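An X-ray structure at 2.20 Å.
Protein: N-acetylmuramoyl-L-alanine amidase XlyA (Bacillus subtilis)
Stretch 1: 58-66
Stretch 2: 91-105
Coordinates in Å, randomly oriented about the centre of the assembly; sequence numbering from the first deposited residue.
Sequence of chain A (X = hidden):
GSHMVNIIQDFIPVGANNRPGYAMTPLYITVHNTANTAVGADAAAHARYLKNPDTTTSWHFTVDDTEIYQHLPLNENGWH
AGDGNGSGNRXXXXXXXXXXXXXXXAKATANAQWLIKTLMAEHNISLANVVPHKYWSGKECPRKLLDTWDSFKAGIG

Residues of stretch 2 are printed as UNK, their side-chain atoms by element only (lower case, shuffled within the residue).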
# COMPACT_ATOMS: atom_id res chain seq x y z
N SER A 58 7.35 0.16 6.22
CA SER A 58 6.12 -0.61 6.40
C SER A 58 4.91 0.11 5.82
O SER A 58 4.87 1.34 5.78
CB SER A 58 5.87 -0.89 7.89
OG SER A 58 5.59 0.31 8.59
N TRP A 59 3.94 -0.67 5.37
CA TRP A 59 2.71 -0.15 4.80
C TRP A 59 1.59 -1.11 5.20
O TRP A 59 1.86 -2.18 5.77
CB TRP A 59 2.83 -0.01 3.28
CG TRP A 59 3.27 -1.26 2.61
CD1 TRP A 59 2.48 -2.23 2.09
CD2 TRP A 59 4.63 -1.69 2.42
NE1 TRP A 59 3.25 -3.24 1.57
CE2 TRP A 59 4.58 -2.94 1.77
CE3 TRP A 59 5.88 -1.14 2.73
CZ2 TRP A 59 5.73 -3.65 1.42
CZ3 TRP A 59 7.03 -1.85 2.38
CH2 TRP A 59 6.94 -3.09 1.73
N HIS A 60 0.35 -0.76 4.89
CA HIS A 60 -0.79 -1.57 5.30
C HIS A 60 -1.20 -2.76 4.45
O HIS A 60 -1.49 -3.83 4.98
CB HIS A 60 -1.99 -0.63 5.49
CG HIS A 60 -1.68 0.56 6.34
ND1 HIS A 60 -1.89 0.58 7.70
CD2 HIS A 60 -1.09 1.74 6.03
CE1 HIS A 60 -1.44 1.72 8.20
NE2 HIS A 60 -0.95 2.45 7.21
N PHE A 61 -1.22 -2.58 3.13
CA PHE A 61 -1.64 -3.65 2.22
C PHE A 61 -0.70 -3.89 1.03
O PHE A 61 -0.20 -2.95 0.42
CB PHE A 61 -3.01 -3.32 1.61
CG PHE A 61 -4.15 -3.29 2.60
CD1 PHE A 61 -4.71 -4.47 3.07
CD2 PHE A 61 -4.71 -2.08 2.98
CE1 PHE A 61 -5.82 -4.44 3.91
CE2 PHE A 61 -5.83 -2.04 3.82
CZ PHE A 61 -6.38 -3.23 4.28
N THR A 62 -0.47 -5.16 0.72
CA THR A 62 0.33 -5.52 -0.45
C THR A 62 -0.66 -6.29 -1.32
O THR A 62 -1.33 -7.22 -0.86
CB THR A 62 1.53 -6.41 -0.11
OG1 THR A 62 2.42 -5.70 0.75
CG2 THR A 62 2.28 -6.77 -1.40
N VAL A 63 -0.76 -5.89 -2.58
CA VAL A 63 -1.69 -6.50 -3.52
C VAL A 63 -1.02 -7.16 -4.72
O VAL A 63 -0.19 -6.54 -5.38
CB VAL A 63 -2.67 -5.42 -4.09
CG1 VAL A 63 -3.73 -6.06 -4.98
CG2 VAL A 63 -3.32 -4.63 -2.95
N ASP A 64 -1.35 -8.42 -5.00
CA ASP A 64 -0.81 -9.08 -6.19
C ASP A 64 -2.02 -9.52 -7.02
O ASP A 64 -3.15 -9.16 -6.69
CB ASP A 64 0.14 -10.25 -5.87
CG ASP A 64 -0.53 -11.39 -5.12
OD1 ASP A 64 -1.69 -11.71 -5.42
OD2 ASP A 64 0.13 -11.98 -4.24
N ASP A 65 -1.79 -10.28 -8.08
CA ASP A 65 -2.90 -10.70 -8.95
C ASP A 65 -3.82 -11.76 -8.36
O ASP A 65 -4.88 -12.05 -8.92
CB ASP A 65 -2.35 -11.18 -10.30
CG ASP A 65 -1.58 -12.49 -10.21
OD1 ASP A 65 -1.23 -12.93 -9.09
OD2 ASP A 65 -1.30 -13.07 -11.28
N THR A 66 -3.43 -12.32 -7.22
CA THR A 66 -4.23 -13.36 -6.60
C THR A 66 -4.89 -12.96 -5.29
O THR A 66 -6.08 -13.19 -5.08
CB THR A 66 -3.37 -14.61 -6.35
OG1 THR A 66 -2.75 -15.02 -7.57
CG2 THR A 66 -4.22 -15.75 -5.81
N UNK A 91 -1.22 9.92 8.36
CA UNK A 91 -2.65 10.01 8.08
C UNK A 91 -3.09 9.35 6.78
O UNK A 91 -4.04 9.81 6.14
c UNK A 91 -3.11 11.47 8.10
N UNK A 92 -2.41 8.29 6.36
CA UNK A 92 -2.83 7.61 5.14
C UNK A 92 -2.58 6.12 5.21
O UNK A 92 -1.72 5.65 5.97
o UNK A 92 -0.84 7.59 3.69
c UNK A 92 -2.11 8.19 3.91
N UNK A 93 -3.35 5.39 4.43
CA UNK A 93 -3.23 3.94 4.35
C UNK A 93 -2.31 3.67 3.17
O UNK A 93 -2.59 4.09 2.05
c UNK A 93 -5.54 3.60 5.27
c UNK A 93 -6.97 3.13 5.04
c UNK A 93 -4.59 3.28 4.10
c UNK A 93 -4.43 1.78 3.94
N UNK A 94 -1.20 2.98 3.43
CA UNK A 94 -0.26 2.67 2.37
C UNK A 94 -0.56 1.35 1.67
O UNK A 94 -0.78 0.32 2.34
N UNK A 95 -0.59 1.38 0.34
CA UNK A 95 -0.85 0.19 -0.46
C UNK A 95 0.26 -0.06 -1.48
O UNK A 95 0.66 0.84 -2.23
c UNK A 95 -2.39 -0.95 -2.12
c UNK A 95 -2.19 0.30 -1.26
c UNK A 95 -3.53 1.79 0.30
c UNK A 95 -3.38 0.43 -0.31
N UNK A 96 0.76 -1.29 -1.51
CA UNK A 96 1.80 -1.66 -2.47
C UNK A 96 1.21 -2.60 -3.50
O UNK A 96 0.45 -3.51 -3.15
c UNK A 96 4.00 -1.40 -1.15
c UNK A 96 2.98 -2.35 -1.76
o UNK A 96 4.78 -1.04 -3.39
o UNK A 96 6.02 -0.26 -1.75
c UNK A 96 5.00 -0.86 -2.17
N UNK A 97 1.55 -2.38 -4.76
CA UNK A 97 1.07 -3.24 -5.84
C UNK A 97 2.29 -3.97 -6.40
O UNK A 97 3.27 -3.35 -6.79
c UNK A 97 -0.08 -3.35 -8.09
c UNK A 97 -0.81 -1.67 -6.40
c UNK A 97 -1.54 -0.81 -7.43
c UNK A 97 0.40 -2.42 -6.97
N UNK A 98 2.22 -5.30 -6.41
CA UNK A 98 3.33 -6.13 -6.88
C UNK A 98 3.56 -6.12 -8.39
O UNK A 98 2.65 -5.84 -9.18
c UNK A 98 3.13 -7.57 -6.40
s UNK A 98 3.12 -7.79 -4.59
N UNK A 99 4.80 -6.44 -8.78
CA UNK A 99 5.21 -6.49 -10.17
C UNK A 99 5.89 -7.83 -10.47
O UNK A 99 6.60 -7.95 -11.48
c UNK A 99 6.21 -5.36 -10.47
c UNK A 99 6.73 -2.89 -10.60
o UNK A 99 6.88 -1.93 -9.81
o UNK A 99 7.39 -3.02 -11.65
c UNK A 99 5.68 -3.94 -10.28
N UNK A 100 5.69 -8.83 -9.61
CA UNK A 100 6.33 -10.13 -9.82
C UNK A 100 6.07 -10.74 -11.20
O UNK A 100 4.95 -10.71 -11.70
c UNK A 100 4.43 -11.24 -8.52
o UNK A 100 3.72 -10.25 -8.31
c UNK A 100 5.94 -11.10 -8.70
n UNK A 100 3.94 -12.47 -8.59
N UNK A 101 7.12 -11.29 -11.79
CA UNK A 101 7.04 -11.91 -13.12
C UNK A 101 5.95 -12.96 -13.24
O UNK A 101 5.31 -13.06 -14.28
c UNK A 101 8.39 -12.52 -13.48
N UNK A 102 5.75 -13.76 -12.19
CA UNK A 102 4.73 -14.80 -12.23
C UNK A 102 3.32 -14.29 -11.96
O UNK A 102 2.39 -15.09 -11.77
c UNK A 102 5.07 -15.95 -11.26
o UNK A 102 5.04 -16.20 -8.89
c UNK A 102 5.37 -15.46 -9.85
o UNK A 102 5.95 -14.37 -9.68
N UNK A 103 3.15 -12.97 -11.96
CA UNK A 103 1.84 -12.40 -11.71
C UNK A 103 1.37 -11.49 -12.83
O UNK A 103 2.17 -11.03 -13.64
N UNK A 104 0.07 -11.23 -12.86
CA UNK A 104 -0.53 -10.37 -13.88
C UNK A 104 -0.70 -8.96 -13.29
O UNK A 104 -1.54 -8.75 -12.41
c UNK A 104 -1.90 -10.93 -14.26
o UNK A 104 -3.13 -10.97 -16.29
c UNK A 104 -2.50 -10.26 -15.49
o UNK A 104 -2.36 -9.03 -15.63
N UNK A 105 0.08 -8.00 -13.76
CA UNK A 105 -0.00 -6.64 -13.24
C UNK A 105 -1.38 -6.02 -13.44
O UNK A 105 -1.88 -5.30 -12.56
c UNK A 105 0.99 -1.99 -13.19
c UNK A 105 1.06 -5.75 -13.89
c UNK A 105 1.50 -1.94 -11.90
c UNK A 105 1.74 -4.34 -11.90
c UNK A 105 1.88 -3.11 -11.25
c UNK A 105 1.23 -4.41 -13.20
c UNK A 105 0.86 -3.23 -13.84
O HOH W 1 0.70 5.42 7.24
O HOH W 2 1.09 -10.09 -9.09
O HOH W 3 1.37 -13.50 -7.92

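Position 91 carries one side-chain carbon and lies out of reach of stretch 1. It is Ala91, the first residue after a helix to leave helical angles.

Position 92 has one carbon followed by one oxygen. Its side chain stays clear of stretch 1, but water 1 donates to the backbone O of position 92 at 2.7 Å. This is Ser92, which opens the strand.

Position 93 has four carbons, forked at the first, with one arm two carbons long. The short arm meets the edge of the Phe61 ring. That pattern is isoleucine: Ile93. Its CG2 is 4.0 Å from Phe61 CD2.

Position 94 has no side-chain atoms, and its backbone O takes hydrogen bonds from stretch 1. It is Gly94. An ideal CB here would sit 3.1 Å from Trp59 CB, a tight fit. Gly94 O accepts from Phe61 N at 3.0 Å and, weakly, from His60 N at 3.0 Å.

Position 95 again shows four carbons forked at the first, with one longer arm. They touch Phe61 and Val63. It is Ile95, paired with Phe61 in a parallel bridge. Its CG2 lies 3.9 Å from Val63 CG2, and its CG1 lies 4.2 Å from Phe61 CB.

Position 96 has three carbons in a row, the third carrying two oxygens. One carbon lies over the face of the Trp59 ring. The residue is Glu96. With chi1 m, its CG sits over the five-membered ring of Trp59, 3.4 Å from the centroid, a CH-pi contact.

Position 97 has the same forked four carbons. It bridges to Val63, with its side chain on the face shared by Phe61, Val63 and Ile95. It is Ile97.

Position 98 has one carbon and one sulfur, and the sulfur lies against the Thr62 methyl. It is Cys98, with SG 3.5 Å from Thr62 CG2.

Position 99 has three carbons, the last bearing two oxygens, and points away from stretch 1. It is Glu99.

Position 100 has two carbons, the second with one oxygen and one nitrogen. Two waters join these to Asp65. It is Asn100. Water 2 links its OD1 to Asp65 N, and water 3 links its ND2 to Asp65 OD1.

Position 101 has one carbon and is Ala101, exposed and out of reach.

Position 102 has two carbons, the second with two oxygens. It is Asp102, whose OD2 accepts from Asn100 ND2 at 3.0 Å.

Position 103 has no side chain: Gly103. It closes a type I turn begun at Asn100, and a CB would clash with Asn100 ND2.

Position 104 has two carbons and two terminal oxygens. Its backbone N donates to Asp65 OD2 at 2.8 Å. It is Asp104, whose side chain caps the following helix.

Position 105 has one carbon and a six-carbon ring. It is Phe105, facing away.

The contact is a parallel strand pair. Glu96 N to Phe61 O (2.7 Å), Val63 N to Glu96 O (2.7 Å) and Cys98 N to Val63 O (2.9 Å) continue the ladder from Gly94. Apolar side chains pack on one face; Glu96 and Thr62 lie on the other. Asp65 extends the contact past the strands.

Stretch 2 (91-105) ASIGIEICENADGDF
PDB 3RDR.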